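Side-chain contacts in HpcE (Thermus thermophilus, PDB 1WZO), which probably isomerises 2-hydroxyhepta-2,4-diene-1,7-dioate in the breakdown of homoprotocatechuate, as a tetrameric member of the fumarylacetoacetate hydrolase family: residues V85-P88 against K89-F93; P142-A145 against K146-T150. All coordinates share one frame; numbering follows the deposited sequence.

Interaction 1: residues V85-P88 against K89-F93; sequences VLYP and KGARF
With CG anti to the backbone N (chi1 -171°), Tyr87 sends its ring from the end of strand 85-87 across the following turn, so that its hydroxyl arrives at the carbonyl of Ala91. This type II turn, Pro88 to Ala91, leads from strand 85-87, outermost in its sheet within this chain and paired with strand 237-244, toward strand 94-104. A nearly straight bond of 161° from Ala91 N to Pro88 O (3.0 Å) closes it. Gly90 takes a positive phi, at which a side chain would collide with the preceding carbonyl oxygen, favouring glycine. Tyr87 OH donates to Ala91 O at 2.7 Å; the oxygen sits at the ring edge, yet the hydroxyl stands well above the carbonyl plane. Next to the hydroxyl along the ring edge, Tyr87 CE1 rests on Ala91 CB (3.8 Å), and the same methyl lies against Pro88 CB at 3.7 Å. Water 1 gives one proton to Tyr87 OH (3.0 Å) and the other to Arg92 O (2.9 Å). Beyond the turn, Asp133 receives the backbone N-H groups of Arg92 and Phe93. A phenylalanine in place of Tyr87 would probably leave Ala91 O and water 1 without the hydroxyl they share. Acting as donor and acceptor, the phenol joins the strand end to two successive carbonyls of the loop, one directly and one through solvent.

Interaction 2: residues P142-A145 against K146-T150; sequences PIRA and KGRDT
Pro142 occupies the N-cap position of a single helical turn, 143-146, in which Lys146 N bonds to Pro142 O (3.1 Å) and Gly147 N to Ile143 O (2.6 Å) before the chain leaves helical geometry at Gly147. The next bond of this short helix in the fumarylacetoacetate hydrolase-type domain is made by a side chain: Arg148 N lies too far from Arg144 O, and its guanidinium takes its place. Arg148 CG stands beside its own backbone N (chi1 -47°) and the chain bends again at chi3, which folds the side chain back over the helix end. NH1 then donates to Arg144 O at 2.9 Å, with an N-H...O angle of 159° and the oxygen almost in the guanidinium plane. The aliphatic part of Arg148 follows the same carbonyl, CG coming within 3.1 Å of Arg144 O. Arg144 and Arg148 run side by side in the same direction, their guanidinium planes turned 76° apart. Arg144 has its strongest partner in Glu67 of the third subunit and also makes a cation-pi contact with Tyr134; this Glu67 and the shared water probably ease the closeness of the two positive charges. Lys146 leads away, its chain bent at chi2 and chi3 carrying NZ to a salt bridge with Asp128, probably of the family's acidic metal site. Between the two arginines, whose NH1 atoms are 4.6 Å apart, water 2 accepts from Arg144 NH1 at 2.9 Å and from Arg148 NH1 at 2.8 Å, lying at the edge of both guanidinium groups.

Interactions 1 and 2, in series along the chain with centres about 11 Å apart, touch at three points. Leu86 N lies 3.0 Å from Thr150 OG1, probably a hydrogen bond that ties strand 85-87 to the loop after helix 143-146. Pro88 CG packs on Arg148 NE at 3.4 Å, and Val85 CG2 approaches Thr150 O at 3.7 Å. Tyr134 also joins them, being touched by Pro88 and Arg148. Both reach the second subunit through its Arg11, which packs on Leu86 and forms a salt bridge with Asp149; the third subunit covers interaction 2, its Lys109 binding Asp149. Through Lys146, which pairs weakly with Glu97 as well, interaction 2 probably borders the acidic metal site of this family.

Interaction 1: residues V85-P88 against K89-F93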
loop_
_atom_site.group_PDB
_atom_site.type_symbol
_atom_site.label_atom_id
_atom_site.label_comp_id
_atom_site.label_asym_id
_atom_site.label_seq_id
_atom_site.Cartn_x
_atom_site.Cartn_y
_atom_site.Cartn_z
ATOM N N VAL B 85 10.467 -17.466 16.246
ATOM C CA VAL B 85 9.135 -17.510 16.842
ATOM C C VAL B 85 9.281 -17.218 18.328
ATOM O O VAL B 85 10.155 -17.781 18.996
ATOM C CB VAL B 85 8.482 -18.899 16.663
ATOM C CG1 VAL B 85 7.206 -18.998 17.511
ATOM C CG2 VAL B 85 8.154 -19.128 15.190
ATOM N N LEU B 86 8.434 -16.336 18.848
ATOM C CA LEU B 86 8.489 -15.982 20.259
ATOM C C LEU B 86 7.519 -16.835 21.066
ATOM O O LEU B 86 6.315 -16.867 20.797
ATOM C CB LEU B 86 8.171 -14.490 20.438
ATOM C CG LEU B 86 9.130 -13.560 19.684
ATOM C CD1 LEU B 86 8.636 -12.130 19.760
ATOM C CD2 LEU B 86 10.525 -13.679 20.268
ATOM N N TYR B 87 8.059 -17.533 22.058
ATOM C CA TYR B 87 7.262 -18.397 22.920
ATOM C C TYR B 87 6.603 -17.552 24.018
ATOM O O TYR B 87 7.280 -16.817 24.728
ATOM C CB TYR B 87 8.172 -19.473 23.524
ATOM C CG TYR B 87 7.454 -20.572 24.274
ATOM C CD1 TYR B 87 6.990 -20.369 25.574
ATOM C CD2 TYR B 87 7.259 -21.823 23.691
ATOM C CE1 TYR B 87 6.352 -21.390 26.276
ATOM C CE2 TYR B 87 6.623 -22.853 24.383
ATOM C CZ TYR B 87 6.175 -22.628 25.676
ATOM O OH TYR B 87 5.566 -23.645 26.376
ATOM N N PRO B 88 5.269 -17.643 24.163
ATOM C CA PRO B 88 4.550 -16.870 25.184
ATOM C C PRO B 88 5.050 -17.165 26.589
ATOM O O PRO B 88 5.061 -18.319 27.021
ATOM C CB PRO B 88 3.102 -17.308 24.994
ATOM C CG PRO B 88 3.039 -17.649 23.538
ATOM C CD PRO B 88 4.325 -18.418 23.344
ATOM N N LYS B 89 5.454 -16.118 27.298
ATOM C CA LYS B 89 5.960 -16.256 28.659
ATOM C C LYS B 89 4.986 -17.019 29.547
ATOM O O LYS B 89 3.822 -16.639 29.668
ATOM C CB LYS B 89 6.209 -14.873 29.265
ATOM C CG LYS B 89 6.845 -14.901 30.649
ATOM C CD LYS B 89 8.263 -15.453 30.589
ATOM C CE LYS B 89 9.113 -14.664 29.597
ATOM N NZ LYS B 89 9.029 -13.201 29.862
ATOM N N GLY B 90 5.462 -18.098 30.160
ATOM C CA GLY B 90 4.620 -18.884 31.046
ATOM C C GLY B 90 3.697 -19.903 30.398
ATOM O O GLY B 90 3.056 -20.688 31.098
ATOM N N ALA B 91 3.610 -19.897 29.071
ATOM C CA ALA B 91 2.748 -20.849 28.375
ATOM C C ALA B 91 3.292 -22.261 28.560
ATOM O O ALA B 91 4.505 -22.477 28.538
ATOM C CB ALA B 91 2.678 -20.509 26.891
ATOM N N ARG B 92 2.392 -23.220 28.738
ATOM C CA ARG B 92 2.789 -24.606 28.930
ATOM C C ARG B 92 2.559 -25.493 27.718
ATOM O O ARG B 92 3.297 -26.455 27.513
ATOM C CB ARG B 92 2.042 -25.218 30.122
ATOM C CG ARG B 92 2.665 -24.937 31.479
ATOM C CD ARG B 92 2.097 -25.895 32.522
ATOM N NE ARG B 92 0.702 -25.597 32.827
ATOM C CZ ARG B 92 -0.184 -26.494 33.247
ATOM N NH1 ARG B 92 0.168 -27.764 33.409
ATOM N NH2 ARG B 92 -1.424 -26.115 33.514
ATOM N N PHE B 93 1.544 -25.174 26.918
ATOM C CA PHE B 93 1.210 -25.993 25.757
ATOM C C PHE B 93 1.163 -25.250 24.419
ATOM O O PHE B 93 0.087 -24.857 23.967
ATOM C CB PHE B 93 -0.143 -26.680 25.979
ATOM C CG PHE B 93 -0.302 -27.291 27.346
ATOM C CD1 PHE B 93 -0.957 -26.600 28.358
ATOM C CD2 PHE B 93 0.207 -28.556 27.621
ATOM C CE1 PHE B 93 -1.106 -27.159 29.631
ATOM C CE2 PHE B 93 0.065 -29.126 28.890
ATOM C CZ PHE B 93 -0.594 -28.425 29.894
HETATM O O HOH W 1 4.760 -26.158 24.982
#

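Interaction 2: residues P142-A145 against K146-T150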
loop_
_atom_site.group_PDB
_atom_site.type_symbol
_atom_site.label_atom_id
_atom_site.label_comp_id
_atom_site.label_asym_id
_atom_site.label_seq_id
_atom_site.Cartn_x
_atom_site.Cartn_y
_atom_site.Cartn_z
ATOM N N PRO B 142 -9.400 -18.996 19.970
ATOM C CA PRO B 142 -9.319 -17.556 20.236
ATOM C C PRO B 142 -8.162 -16.847 19.530
ATOM O O PRO B 142 -7.124 -17.444 19.235
ATOM C CB PRO B 142 -9.189 -17.492 21.761
ATOM C CG PRO B 142 -9.937 -18.712 22.212
ATOM C CD PRO B 142 -9.451 -19.757 21.230
ATOM N N ILE B 143 -8.362 -15.565 19.258
ATOM C CA ILE B 143 -7.346 -14.751 18.617
ATOM C C ILE B 143 -6.112 -14.683 19.521
ATOM O O ILE B 143 -4.980 -14.710 19.043
ATOM C CB ILE B 143 -7.917 -13.345 18.323
ATOM C CG1 ILE B 143 -8.936 -13.458 17.182
ATOM C CG2 ILE B 143 -6.797 -12.369 17.987
ATOM C CD1 ILE B 143 -9.806 -12.230 16.978
ATOM N N ARG B 144 -6.327 -14.630 20.831
ATOM C CA ARG B 144 -5.207 -14.573 21.768
ATOM C C ARG B 144 -4.326 -15.826 21.683
ATOM O O ARG B 144 -3.129 -15.781 21.961
ATOM C CB ARG B 144 -5.725 -14.417 23.202
ATOM C CG ARG B 144 -4.617 -14.136 24.211
ATOM C CD ARG B 144 -5.152 -13.460 25.465
ATOM N NE ARG B 144 -5.778 -14.395 26.392
ATOM C CZ ARG B 144 -5.107 -15.117 27.283
ATOM N NH1 ARG B 144 -3.787 -15.007 27.370
ATOM N NH2 ARG B 144 -5.756 -15.949 28.088
ATOM N N ALA B 145 -4.930 -16.944 21.298
ATOM C CA ALA B 145 -4.206 -18.213 21.197
ATOM C C ALA B 145 -3.528 -18.442 19.847
ATOM O O ALA B 145 -2.517 -19.140 19.765
ATOM C CB ALA B 145 -5.170 -19.372 21.474
ATOM N N LYS B 146 -4.078 -17.845 18.798
ATOM C CA LYS B 146 -3.571 -18.046 17.441
ATOM C C LYS B 146 -2.982 -16.816 16.761
ATOM O O LYS B 146 -2.083 -16.945 15.927
ATOM C CB LYS B 146 -4.700 -18.557 16.541
ATOM C CG LYS B 146 -5.432 -19.781 17.051
ATOM C CD LYS B 146 -4.675 -21.055 16.730
ATOM C CE LYS B 146 -4.692 -21.346 15.236
ATOM N NZ LYS B 146 -3.884 -22.559 14.915
ATOM N N GLY B 147 -3.498 -15.638 17.110
ATOM C CA GLY B 147 -3.057 -14.410 16.464
ATOM C C GLY B 147 -1.931 -13.609 17.080
ATOM O O GLY B 147 -1.844 -12.396 16.865
ATOM N N ARG B 148 -1.058 -14.278 17.823
ATOM C CA ARG B 148 0.069 -13.613 18.467
ATOM C C ARG B 148 1.183 -13.277 17.473
ATOM O O ARG B 148 1.333 -13.944 16.448
ATOM C CB ARG B 148 0.631 -14.514 19.571
ATOM C CG ARG B 148 -0.436 -15.116 20.483
ATOM C CD ARG B 148 0.191 -16.012 21.541
ATOM N NE ARG B 148 0.861 -15.243 22.588
ATOM C CZ ARG B 148 0.232 -14.622 23.581
ATOM N NH1 ARG B 148 -1.088 -14.674 23.671
ATOM N NH2 ARG B 148 0.927 -13.950 24.491
ATOM N N ASP B 149 1.959 -12.236 17.773
ATOM C CA ASP B 149 3.074 -11.858 16.905
ATOM C C ASP B 149 4.003 -13.071 16.702
ATOM O O ASP B 149 4.316 -13.797 17.652
ATOM C CB ASP B 149 3.880 -10.710 17.521
ATOM C CG ASP B 149 3.139 -9.370 17.492
ATOM O OD1 ASP B 149 2.067 -9.266 16.858
ATOM O OD2 ASP B 149 3.654 -8.409 18.107
ATOM N N THR B 150 4.420 -13.270 15.456
ATOM C CA THR B 150 5.310 -14.355 15.022
ATOM C C THR B 150 4.690 -15.745 14.973
ATOM O O THR B 150 5.399 -16.716 14.698
ATOM C CB THR B 150 6.609 -14.485 15.880
ATOM O OG1 THR B 150 6.313 -15.126 17.130
ATOM C CG2 THR B 150 7.247 -13.121 16.116
HETATM O O HOH W 2 -1.554 -13.481 26.208
#